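Local coordinates for DNA-directed RNA polymerase subunit Rpo11 (Thermoplasma acidophilum, PDB 1XPP), which probably serves as a small dimerising subunit of the archaeal RNA polymerase, the enzyme that transcribes DNA into RNA from ribonucleoside triphosphates, at residues Ala9-Lys20 against Thr24-Arg36. Sequence-based numbering, arbitrary orientation.
Sequences AESSLRVISKEK and TVEMINYDNTLLR
The ring of Tyr30 lies between Ser11, whose CB packs over one face 3.5 Å from the ring centroid in a CH-pi contact, and Met27, whose CE covers the opposite face toward the rim. At the ring's edge, Tyr30 CE1 comes within 3.2 Å of Ser12 O. With CG beside its own backbone N (chi1 -69°), the tyrosine reaches back along the neighbouring strand, and Leu13 CD2 meets its hydroxyl. That hydroxyl and Ser11 OG both bond to Gln95 of a second subunit, so a small serine suits the place, leaving room for the ring while offering a polar tip. The amide of Asn29 is the other flat group: ND2 donates to Glu10 O at 2.9 Å, an acceptor 13° out of the amide plane, and also bonds to Glu10 of a third subunit. Asn29 has a left-handed backbone (phi 60°), which asparagine tolerates well, just where the strand ends.

Between strands 12-19 and 24-28, paired backbone hydrogen bonds join Ser12 to Ile28 and Arg14 to Glu26. Leu13, Val15, Val25 and Met27 share one apolar face; Leu13 CB touches Met27 SD at 3.9 Å. Farther along, Ile16 N bonds to Thr24 O at 2.8 Å and Ser17 N does so weakly, while Thr24 N returns a bond to Ser17 O. Ile16 and Ser17 thus both oppose Thr24, a classic beta bulge in the antiparallel hairpin that edges the sheet of this Rpb11-like dimerisation fold.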
loop_
_atom_site.group_PDB
_atom_site.type_symbol
_atom_site.label_atom_id
_atom_site.label_comp_id
_atom_site.label_asym_id
_atom_site.label_seq_id
_atom_site.Cartn_x
_atom_site.Cartn_y
_atom_site.Cartn_z
ATOM N N ALA D 9 1.373 4.716 1.725
ATOM C CA ALA D 9 1.221 3.695 0.649
ATOM C C ALA D 9 2.471 2.836 0.539
ATOM O O ALA D 9 3.336 3.085 -0.306
ATOM C CB ALA D 9 0.911 4.358 -0.685
ATOM N N GLU D 10 2.582 1.830 1.400
ATOM C CA GLU D 10 3.735 0.946 1.347
ATOM C C GLU D 10 3.482 -0.212 0.389
ATOM O O GLU D 10 2.375 -0.748 0.313
ATOM C CB GLU D 10 4.109 0.412 2.730
ATOM C CG GLU D 10 5.606 0.345 2.986
ATOM C CD GLU D 10 6.271 1.722 2.946
ATOM O OE1 GLU D 10 6.195 2.469 3.956
ATOM O OE2 GLU D 10 6.878 2.054 1.898
ATOM N N SER D 11 4.528 -0.595 -0.330
ATOM C CA SER D 11 4.427 -1.719 -1.267
ATOM C C SER D 11 4.629 -3.029 -0.524
ATOM O O SER D 11 5.245 -3.052 0.548
ATOM C CB SER D 11 5.469 -1.565 -2.351
ATOM O OG SER D 11 6.757 -1.586 -1.783
ATOM N N SER D 12 4.132 -4.127 -1.089
ATOM C CA SER D 12 4.437 -5.442 -0.534
ATOM C C SER D 12 4.367 -6.499 -1.622
ATOM O O SER D 12 3.737 -6.276 -2.662
ATOM C CB SER D 12 3.481 -5.790 0.617
ATOM O OG SER D 12 2.166 -5.935 0.141
ATOM N N LEU D 13 4.978 -7.647 -1.379
ATOM C CA LEU D 13 4.857 -8.765 -2.321
ATOM C C LEU D 13 4.747 -10.087 -1.604
ATOM O O LEU D 13 5.092 -10.175 -0.409
ATOM C CB LEU D 13 6.026 -8.772 -3.306
ATOM C CG LEU D 13 7.440 -8.646 -2.728
ATOM C CD1 LEU D 13 7.936 -10.001 -2.192
ATOM C CD2 LEU D 13 8.441 -8.063 -3.746
ATOM N N ARG D 14 4.310 -11.109 -2.345
ATOM C CA ARG D 14 3.993 -12.416 -1.750
ATOM C C ARG D 14 4.123 -13.429 -2.849
ATOM O O ARG D 14 3.551 -13.241 -3.927
ATOM C CB ARG D 14 2.543 -12.414 -1.251
ATOM C CG ARG D 14 2.056 -13.719 -0.586
ATOM C CD ARG D 14 2.558 -13.802 0.829
ATOM N NE ARG D 14 2.069 -14.952 1.591
ATOM C CZ ARG D 14 2.493 -16.205 1.429
ATOM N NH1 ARG D 14 3.389 -16.494 0.492
ATOM N NH2 ARG D 14 2.017 -17.174 2.218
ATOM N N VAL D 15 4.843 -14.507 -2.591
ATOM C CA VAL D 15 4.865 -15.638 -3.517
ATOM C C VAL D 15 3.505 -16.328 -3.440
ATOM O O VAL D 15 3.055 -16.682 -2.355
ATOM C CB VAL D 15 5.988 -16.652 -3.181
ATOM C CG1 VAL D 15 5.850 -17.914 -4.023
ATOM C CG2 VAL D 15 7.380 -15.996 -3.430
ATOM N N ILE D 16 2.838 -16.521 -4.576
ATOM C CA ILE D 16 1.501 -17.124 -4.517
ATOM C C ILE D 16 1.353 -18.433 -5.280
ATOM O O ILE D 16 0.289 -19.087 -5.193
ATOM C CB ILE D 16 0.420 -16.143 -4.918
ATOM C CG1 ILE D 16 0.620 -15.715 -6.376
ATOM C CG2 ILE D 16 0.361 -14.969 -3.898
ATOM C CD1 ILE D 16 -0.507 -14.908 -6.889
ATOM N N SER D 17 2.398 -18.822 -6.002
ATOM C CA SER D 17 2.449 -20.101 -6.674
ATOM C C SER D 17 3.900 -20.401 -6.954
ATOM O O SER D 17 4.683 -19.499 -7.233
ATOM C CB SER D 17 1.646 -20.072 -7.985
ATOM O OG SER D 17 1.432 -21.389 -8.443
ATOM N N LYS D 18 4.228 -21.677 -6.863
ATOM C CA LYS D 18 5.561 -22.170 -7.061
ATOM C C LYS D 18 5.368 -23.548 -7.682
ATOM O O LYS D 18 4.595 -24.366 -7.172
ATOM C CB LYS D 18 6.267 -22.245 -5.704
ATOM C CG LYS D 18 7.732 -22.653 -5.729
ATOM C CD LYS D 18 8.655 -21.503 -6.125
ATOM C CE LYS D 18 10.113 -21.821 -5.807
ATOM N NZ LYS D 18 10.538 -23.167 -6.264
ATOM N N GLU D 19 6.011 -23.764 -8.826
ATOM C CA GLU D 19 6.011 -25.084 -9.481
ATOM C C GLU D 19 7.447 -25.366 -9.869
ATOM O O GLU D 19 8.322 -24.570 -9.530
ATOM C CB GLU D 19 5.051 -25.139 -10.684
ATOM C CG GLU D 19 3.576 -24.834 -10.370
ATOM C CD GLU D 19 2.825 -25.979 -9.681
ATOM O OE1 GLU D 19 2.881 -27.129 -10.186
ATOM O OE2 GLU D 19 2.159 -25.725 -8.643
ATOM N N LYS D 20 7.677 -26.479 -10.568
ATOM C CA LYS D 20 9.019 -26.963 -10.915
ATOM C C LYS D 20 10.051 -25.859 -11.152
ATOM O O LYS D 20 10.953 -25.648 -10.332
ATOM C CB LYS D 20 8.952 -27.899 -12.131
ATOM C CG LYS D 20 8.311 -29.257 -11.847
ATOM C CD LYS D 20 8.956 -30.349 -12.684
ATOM C CE LYS D 20 8.162 -31.643 -12.640
ATOM N NZ LYS D 20 8.653 -32.595 -13.687
ATOM N N THR D 24 5.158 -17.477 -9.220
ATOM C CA THR D 24 4.264 -16.344 -9.397
ATOM C C THR D 24 4.242 -15.537 -8.120
ATOM O O THR D 24 4.120 -16.096 -7.027
ATOM C CB THR D 24 2.828 -16.830 -9.682
ATOM O OG1 THR D 24 2.888 -17.718 -10.792
ATOM C CG2 THR D 24 1.890 -15.644 -9.969
ATOM N N VAL D 25 4.398 -14.226 -8.281
ATOM C CA VAL D 25 4.463 -13.302 -7.179
ATOM C C VAL D 25 3.399 -12.230 -7.343
ATOM O O VAL D 25 3.262 -11.634 -8.419
ATOM C CB VAL D 25 5.880 -12.639 -7.100
ATOM C CG1 VAL D 25 5.986 -11.751 -5.889
ATOM C CG2 VAL D 25 6.950 -13.694 -7.075
ATOM N N GLU D 26 2.632 -12.004 -6.278
ATOM C CA GLU D 26 1.687 -10.897 -6.223
ATOM C C GLU D 26 2.417 -9.652 -5.727
ATOM O O GLU D 26 3.122 -9.720 -4.691
ATOM C CB GLU D 26 0.518 -11.246 -5.291
ATOM C CG GLU D 26 -0.672 -10.306 -5.468
ATOM C CD GLU D 26 -1.876 -10.731 -4.637
ATOM O OE1 GLU D 26 -1.672 -11.310 -3.549
ATOM O OE2 GLU D 26 -3.020 -10.450 -5.054
ATOM N N MET D 27 2.272 -8.556 -6.466
ATOM C CA MET D 27 2.950 -7.280 -6.208
ATOM C C MET D 27 1.931 -6.204 -5.939
ATOM O O MET D 27 1.140 -5.854 -6.827
ATOM C CB MET D 27 3.782 -6.856 -7.417
ATOM C CG MET D 27 4.522 -7.972 -8.071
ATOM S SD MET D 27 6.043 -8.214 -7.177
ATOM C CE MET D 27 7.006 -6.695 -7.439
ATOM N N ILE D 28 1.945 -5.670 -4.719
ATOM C CA ILE D 28 0.909 -4.766 -4.261
ATOM C C ILE D 28 1.471 -3.358 -4.051
ATOM O O ILE D 28 2.507 -3.185 -3.403
ATOM C CB ILE D 28 0.255 -5.303 -2.942
ATOM C CG1 ILE D 28 -0.282 -6.733 -3.179
ATOM C CG2 ILE D 28 -0.794 -4.326 -2.458
ATOM C CD1 ILE D 28 -0.981 -7.384 -2.015
ATOM N N ASN D 29 0.764 -2.354 -4.571
ATOM C CA ASN D 29 1.173 -0.941 -4.460
ATOM C C ASN D 29 2.511 -0.538 -5.064
ATOM O O ASN D 29 3.186 0.367 -4.562
ATOM C CB ASN D 29 1.161 -0.483 -3.008
ATOM C CG ASN D 29 -0.151 -0.685 -2.377
ATOM O OD1 ASN D 29 -1.194 -0.519 -3.019
ATOM N ND2 ASN D 29 -0.133 -1.057 -1.104
ATOM N N TYR D 30 2.931 -1.216 -6.125
ATOM C CA TYR D 30 4.102 -0.760 -6.821
ATOM C C TYR D 30 3.662 0.119 -7.957
ATOM O O TYR D 30 2.527 -0.002 -8.444
ATOM C CB TYR D 30 4.935 -1.920 -7.377
ATOM C CG TYR D 30 5.600 -2.715 -6.298
ATOM C CD1 TYR D 30 4.951 -3.798 -5.732
ATOM C CD2 TYR D 30 6.850 -2.336 -5.808
ATOM C CE1 TYR D 30 5.538 -4.537 -4.718
ATOM C CE2 TYR D 30 7.471 -3.082 -4.791
ATOM C CZ TYR D 30 6.782 -4.170 -4.252
ATOM O OH TYR D 30 7.367 -4.888 -3.233
ATOM N N ASP D 31 4.564 0.995 -8.370
ATOM C CA ASP D 31 4.392 1.718 -9.622
ATOM C C ASP D 31 4.386 0.690 -10.749
ATOM O O ASP D 31 5.227 -0.203 -10.749
ATOM C CB ASP D 31 5.532 2.740 -9.825
ATOM C CG ASP D 31 5.100 4.150 -9.473
ATOM O OD1 ASP D 31 5.045 4.455 -8.275
ATOM O OD2 ASP D 31 4.796 4.952 -10.396
ATOM N N ASN D 32 3.399 0.768 -11.652
ATOM C CA ASN D 32 3.379 -0.099 -12.846
ATOM C C ASN D 32 4.694 -0.088 -13.636
ATOM O O ASN D 32 5.097 -1.113 -14.174
ATOM C CB ASN D 32 2.201 0.229 -13.793
ATOM C CG ASN D 32 0.828 -0.083 -13.196
ATOM O OD1 ASN D 32 -0.195 0.414 -13.686
ATOM N ND2 ASN D 32 0.789 -0.920 -12.189
ATOM N N THR D 33 5.357 1.077 -13.699
ATOM C CA THR D 33 6.653 1.162 -14.356
ATOM C C THR D 33 7.680 0.216 -13.765
ATOM O O THR D 33 8.446 -0.428 -14.512
ATOM C CB THR D 33 7.169 2.608 -14.397
ATOM O OG1 THR D 33 6.273 3.318 -15.264
ATOM C CG2 THR D 33 8.564 2.676 -15.046
ATOM N N LEU D 34 7.691 0.127 -12.435
ATOM C CA LEU D 34 8.590 -0.841 -11.768
ATOM C C LEU D 34 8.343 -2.285 -12.246
ATOM O O LEU D 34 9.276 -3.017 -12.575
ATOM C CB LEU D 34 8.480 -0.750 -10.226
ATOM C CG LEU D 34 9.429 -1.753 -9.518
ATOM C CD1 LEU D 34 10.046 -1.191 -8.246
ATOM C CD2 LEU D 34 8.679 -2.999 -9.209
ATOM N N LEU D 35 7.079 -2.685 -12.327
ATOM C CA LEU D 35 6.804 -4.059 -12.711
ATOM C C LEU D 35 7.274 -4.348 -14.129
ATOM O O LEU D 35 7.840 -5.405 -14.395
ATOM C CB LEU D 35 5.307 -4.388 -12.539
ATOM C CG LEU D 35 4.705 -4.008 -11.153
ATOM C CD1 LEU D 35 3.215 -4.321 -11.099
ATOM C CD2 LEU D 35 5.391 -4.711 -10.051
ATOM N N ARG D 36 6.996 -3.422 -15.050
ATOM C CA ARG D 36 7.349 -3.651 -16.457
ATOM C C ARG D 36 8.847 -3.643 -16.633
ATOM O O ARG D 36 9.382 -4.469 -17.355
ATOM C CB ARG D 36 6.684 -2.595 -17.338
ATOM C CG ARG D 36 5.187 -2.584 -17.190
ATOM C CD ARG D 36 4.547 -1.814 -18.326
ATOM N NE ARG D 36 3.187 -1.408 -17.975
ATOM C CZ ARG D 36 2.873 -0.226 -17.444
ATOM N NH1 ARG D 36 3.819 0.679 -17.204
ATOM N NH2 ARG D 36 1.610 0.044 -17.150
#